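Side-chain contact in hypothetical protein (Caulobacter crescentus, PDB 4GOQ), which is of unknown function, a small single-chain member of the DUF1491 family that folds as a five-stranded mixed sheet with helices: residues His102-Thr105 with Glu106-Ser110. Numbering follows the deposited sequence.
Sequences HFLT and EPVES
Val108 CG2 meets the imidazole of His102 obliquely, 3.7 Å from His102 CE1, where the C-terminal tail turns and then pairs by backbone bonds of Pro107 and Glu109 with Trp64 of the edge strand 62-65 of the mixed sheet. Val108 CG2 also touches Leu104 CD1, at 4.1 Å, so a single methyl of the valine lies against both the ring and the leucine tip. Histidine suits its place because its flat ring offers an in-plane acceptor while CE1 and NE2 pack on the methyl: His102 ND1 takes the N-H of Leu104 N at 3.0 Å, only 7° out of the ring plane. Chi1 of 50° puts CG between the backbone N and the carbonyl carbon, and chi2 of 69° then turns ND1 to Leu104 N. With an alanine in place of His102, Leu104 N would probably lose its acceptor, Val108 CG2 its ring neighbour and Phe52 its edge-to-face partner. A carboxylate suits Glu106 because each oxygen can accept an indole N-H, OE1 from Trp64 and OE2 from Trp9 of helix 6-19. Waters close the bend: one donates to both Leu104 O and Glu106 O, while another accepts from Thr105 N at 2.7 Å and donates to Glu106 OE1 at 2.8 Å.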
loop_
_atom_site.group_PDB
_atom_site.type_symbol
_atom_site.label_atom_id
_atom_site.label_comp_id
_atom_site.label_asym_id
_atom_site.label_seq_id
_atom_site.Cartn_x
_atom_site.Cartn_y
_atom_site.Cartn_z
ATOM N N HIS A 102 -8.715 0.716 -1.917
ATOM C CA HIS A 102 -7.296 0.402 -1.964
ATOM C C HIS A 102 -6.918 -0.353 -3.266
ATOM O O HIS A 102 -5.722 -0.466 -3.551
ATOM C CB HIS A 102 -6.872 -0.399 -0.720
ATOM C CG HIS A 102 -7.776 -1.569 -0.457
ATOM N ND1 HIS A 102 -7.802 -2.658 -1.290
ATOM C CD2 HIS A 102 -8.698 -1.741 0.520
ATOM C CE1 HIS A 102 -8.707 -3.481 -0.785
ATOM N NE2 HIS A 102 -9.279 -2.967 0.306
ATOM N N PHE A 103 -7.916 -0.912 -4.030
ATOM C CA PHE A 103 -7.698 -1.656 -5.298
ATOM C C PHE A 103 -6.801 -2.910 -5.136
ATOM O O PHE A 103 -6.255 -3.425 -6.120
ATOM C CB PHE A 103 -7.115 -0.720 -6.392
ATOM C CG PHE A 103 -8.062 0.421 -6.699
ATOM C CD1 PHE A 103 -9.148 0.237 -7.551
ATOM C CD2 PHE A 103 -7.907 1.662 -6.084
ATOM C CE1 PHE A 103 -10.023 1.298 -7.832
ATOM C CE2 PHE A 103 -8.786 2.717 -6.366
ATOM C CZ PHE A 103 -9.833 2.529 -7.239
ATOM N N LEU A 104 -6.669 -3.411 -3.908
ATOM C CA LEU A 104 -5.858 -4.614 -3.666
ATOM C C LEU A 104 -6.673 -5.845 -3.994
ATOM O O LEU A 104 -7.839 -5.914 -3.604
ATOM C CB LEU A 104 -5.385 -4.654 -2.196
ATOM C CG LEU A 104 -4.459 -3.480 -1.783
ATOM C CD1 LEU A 104 -4.312 -3.391 -0.257
ATOM C CD2 LEU A 104 -3.117 -3.555 -2.513
ATOM N N THR A 105 -6.072 -6.834 -4.668
ATOM C CA THR A 105 -6.840 -8.058 -5.018
ATOM C C THR A 105 -6.745 -9.127 -3.931
ATOM O O THR A 105 -7.627 -9.976 -3.851
ATOM C CB THR A 105 -6.422 -8.638 -6.367
ATOM O OG1 THR A 105 -5.065 -9.084 -6.308
ATOM C CG2 THR A 105 -6.615 -7.660 -7.509
ATOM N N GLU A 106 -5.668 -9.110 -3.125
ATOM C CA GLU A 106 -5.457 -10.074 -2.038
ATOM C C GLU A 106 -6.362 -9.723 -0.855
ATOM O O GLU A 106 -6.744 -8.561 -0.722
ATOM C CB GLU A 106 -3.978 -10.093 -1.583
ATOM C CG GLU A 106 -2.953 -10.370 -2.685
ATOM C CD GLU A 106 -2.552 -9.184 -3.541
ATOM O OE1 GLU A 106 -2.930 -8.036 -3.204
ATOM O OE2 GLU A 106 -1.905 -9.410 -4.590
ATOM N N PRO A 107 -6.654 -10.676 0.059
ATOM C CA PRO A 107 -7.490 -10.345 1.222
ATOM C C PRO A 107 -6.859 -9.286 2.110
ATOM O O PRO A 107 -5.634 -9.177 2.227
ATOM C CB PRO A 107 -7.607 -11.680 1.964
ATOM C CG PRO A 107 -7.374 -12.722 0.926
ATOM C CD PRO A 107 -6.298 -12.110 0.059
ATOM N N VAL A 108 -7.715 -8.506 2.743
ATOM C CA VAL A 108 -7.306 -7.404 3.582
ATOM C C VAL A 108 -7.863 -7.603 5.018
ATOM O O VAL A 108 -8.977 -8.074 5.182
ATOM C CB VAL A 108 -7.805 -6.080 2.928
ATOM C CG1 VAL A 108 -7.704 -4.908 3.879
ATOM C CG2 VAL A 108 -7.067 -5.774 1.620
ATOM N N GLU A 109 -7.069 -7.233 6.024
ATOM C CA GLU A 109 -7.445 -7.241 7.439
ATOM C C GLU A 109 -8.120 -5.870 7.706
ATOM O O GLU A 109 -7.505 -4.809 7.476
ATOM C CB GLU A 109 -6.166 -7.470 8.283
ATOM C CG GLU A 109 -6.266 -7.343 9.789
ATOM C CD GLU A 109 -4.886 -7.190 10.403
ATOM O OE1 GLU A 109 -4.425 -6.032 10.560
ATOM O OE2 GLU A 109 -4.215 -8.233 10.596
ATOM N N SER A 110 -9.400 -5.892 8.099
ATOM C CA SER A 110 -10.189 -4.681 8.416
ATOM C C SER A 110 -9.686 -3.956 9.668
ATOM O O SER A 110 -9.102 -4.626 10.542
ATOM C CB SER A 110 -11.661 -5.033 8.622
ATOM O OG SER A 110 -11.844 -5.940 9.698
ATOM O OXT SER A 110 -9.943 -2.735 9.793
HETATM O O HOH W 1 -8.981 -7.474 -1.441
HETATM O O HOH W 2 -3.488 -6.494 -5.420
HETATM O O HOH W 3 -2.805 -8.561 -7.563
#